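Local structure of uncharacterized protein Tfu_2867 (Thermobifida fusca, 2QE6) at residues R25-L30 and E56-N61. The protein binds S-adenosylmethionine and is probably a methyltransferase, although its methyl acceptor is not established. The protein carries 1 engineered substitution. Residues are numbered along the deposited sequence; the frame is centred on the assembly and turned at random.
Sequences RVYDAL and ESAIEN. Engineered in segment 25-30: V26 (natural residue Ala). With SAM (S-adenosylmethionine), chain F.
Y27 and N61 meet in a helix-to-helix contact at the S-adenosylmethionine pocket, where the end of helix 23-30 faces the beginning of helix 54-75. The two segments run nearly perpendicular, at 97°, with axes 9.9 Å apart at closest approach, near enough for A58 CB to meet L30 CB while the Y27 ring reaches across to N61. With CG anti to the backbone N (chi1 -175°), the Y27 ring extends along the cofactor: SAM SD lies over one ring face, 3.6 Å above the plane and displaced toward the rim, a place where an electron-rich ring suits a positively charged sulfonium. The phenol suits the far end because its hydroxyl can both give and accept. N61 ND2 donates to Y27 OH over 3.0 Å, almost straight at 170° and in the amide plane, which stands nearly perpendicular to the ring. That hydroxyl in turn donates a weak bond of 2.8 Å to SAM O, while N61 ND2 makes a weak one to SAM OXT. Beside these polar groups A58, a small residue, lets the ring come close, its CB 3.8 Å from Y27 CE1. A phenylalanine in place of Y27 would probably keep the ring over the sulfonium but leave SAM O and the N61 amide without their shared partner. N61 OD1 is held by T195 of strand 191-197, R62 of helix 54-75 touches Y27, and helix 38-48 packs against L30.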
# COMPACT_ATOMS: atom_id res chain seq x y z
N ARG A 25 -8.46 -0.89 9.48
CA ARG A 25 -9.82 -1.36 9.66
C ARG A 25 -10.85 -0.63 8.85
O ARG A 25 -11.78 -1.23 8.32
CB ARG A 25 -10.20 -1.33 11.13
CG ARG A 25 -9.36 -2.27 11.95
CD ARG A 25 -9.46 -1.94 13.44
NE ARG A 25 -8.25 -2.33 14.16
CZ ARG A 25 -8.05 -2.13 15.46
NH1 ARG A 25 -8.98 -1.52 16.19
NH2 ARG A 25 -6.92 -2.55 16.02
N VAL A 26 -10.70 0.69 8.71
CA VAL A 26 -11.56 1.42 7.84
C VAL A 26 -11.44 1.02 6.34
O VAL A 26 -12.46 0.82 5.63
CB VAL A 26 -11.32 2.90 8.02
CG1 VAL A 26 -12.17 3.65 7.01
CG2 VAL A 26 -11.71 3.32 9.50
N TYR A 27 -10.22 0.84 5.88
CA TYR A 27 -9.96 0.38 4.51
C TYR A 27 -10.53 -1.01 4.35
O TYR A 27 -11.18 -1.31 3.37
CB TYR A 27 -8.47 0.40 4.27
CG TYR A 27 -8.02 0.08 2.91
CD1 TYR A 27 -8.09 1.00 1.89
CD2 TYR A 27 -7.47 -1.16 2.63
CE1 TYR A 27 -7.64 0.68 0.58
CE2 TYR A 27 -7.01 -1.48 1.34
CZ TYR A 27 -7.10 -0.55 0.32
OH TYR A 27 -6.65 -0.84 -0.96
N ASP A 28 -10.37 -1.85 5.36
CA ASP A 28 -10.97 -3.19 5.34
C ASP A 28 -12.51 -3.11 5.18
O ASP A 28 -13.13 -3.82 4.40
CB ASP A 28 -10.65 -3.89 6.63
CG ASP A 28 -11.06 -5.32 6.60
OD1 ASP A 28 -10.46 -6.02 5.76
OD2 ASP A 28 -12.00 -5.70 7.33
N ALA A 29 -13.13 -2.24 5.97
CA ALA A 29 -14.56 -1.97 5.89
C ALA A 29 -14.93 -1.50 4.46
O ALA A 29 -15.89 -1.98 3.89
CB ALA A 29 -14.95 -0.92 6.96
N LEU A 30 -14.17 -0.58 3.88
CA LEU A 30 -14.41 -0.14 2.50
C LEU A 30 -14.42 -1.28 1.49
O LEU A 30 -15.22 -1.25 0.57
CB LEU A 30 -13.41 0.90 2.05
CG LEU A 30 -13.59 2.27 2.67
CD1 LEU A 30 -12.46 3.21 2.23
CD2 LEU A 30 -14.98 2.88 2.30
N GLU A 56 -15.05 2.34 -4.56
CA GLU A 56 -14.49 1.94 -5.86
C GLU A 56 -13.00 2.28 -5.97
O GLU A 56 -12.24 1.49 -6.52
CB GLU A 56 -15.32 2.50 -7.03
CG GLU A 56 -16.67 1.75 -7.20
N SER A 57 -12.59 3.41 -5.41
CA SER A 57 -11.20 3.79 -5.35
C SER A 57 -10.33 2.75 -4.60
O SER A 57 -9.21 2.47 -5.00
CB SER A 57 -11.02 5.20 -4.74
OG SER A 57 -11.02 5.23 -3.31
N ALA A 58 -10.85 2.19 -3.52
CA ALA A 58 -10.16 1.16 -2.77
C ALA A 58 -10.09 -0.08 -3.59
O ALA A 58 -9.05 -0.73 -3.62
CB ALA A 58 -10.88 0.85 -1.43
N ILE A 59 -11.19 -0.46 -4.24
CA ILE A 59 -11.17 -1.62 -5.15
C ILE A 59 -10.08 -1.46 -6.23
O ILE A 59 -9.28 -2.37 -6.48
CB ILE A 59 -12.56 -1.89 -5.75
CG1 ILE A 59 -13.54 -2.31 -4.63
CG2 ILE A 59 -12.50 -3.04 -6.79
CD1 ILE A 59 -15.03 -2.19 -5.03
N GLU A 60 -10.05 -0.30 -6.88
CA GLU A 60 -9.07 -0.06 -7.92
C GLU A 60 -7.65 -0.12 -7.38
O GLU A 60 -6.74 -0.52 -8.09
CB GLU A 60 -9.30 1.28 -8.61
CG GLU A 60 -10.54 1.31 -9.49
CD GLU A 60 -10.58 0.24 -10.57
OE1 GLU A 60 -9.51 -0.22 -11.06
OE2 GLU A 60 -11.71 -0.13 -10.95
N ASN A 61 -7.45 0.30 -6.13
CA ASN A 61 -6.13 0.24 -5.50
C ASN A 61 -5.71 -1.21 -5.28
O ASN A 61 -4.57 -1.59 -5.57
CB ASN A 61 -6.14 1.04 -4.20
CG ASN A 61 -4.79 1.21 -3.63
OD1 ASN A 61 -3.89 1.77 -4.25
ND2 ASN A 61 -4.62 0.75 -2.41
N SAM F . -1.22 -1.28 1.40
CA SAM F . -2.66 -1.75 1.45
C SAM F . -3.33 -1.46 0.12
O SAM F . -4.27 -2.15 -0.26
OXT SAM F . -2.95 -0.51 -0.57
CB SAM F . -3.55 -1.11 2.53
CG SAM F . -3.79 0.40 2.41
SD SAM F . -4.67 1.18 3.80
CE SAM F . -4.88 -0.33 4.77
C5' SAM F . -3.20 1.82 4.62
C4' SAM F . -2.38 0.93 5.58
O4' SAM F . -1.16 1.59 5.91
C3' SAM F . -3.07 0.65 6.92
O3' SAM F . -3.10 -0.74 7.20
C2' SAM F . -2.30 1.42 7.97
O2' SAM F . -2.37 0.88 9.30
C1' SAM F . -0.92 1.44 7.31
N9 SAM F . -0.13 2.55 7.83
C8 SAM F . -0.36 3.93 7.73
N7 SAM F . 0.66 4.58 8.35
C5 SAM F . 1.53 3.64 8.82
C6 SAM F . 2.75 3.75 9.51
N6 SAM F . 3.22 4.99 9.84
N1 SAM F . 3.42 2.59 9.84
C2 SAM F . 2.91 1.31 9.50
N3 SAM F . 1.70 1.20 8.83
C4 SAM F . 1.05 2.36 8.50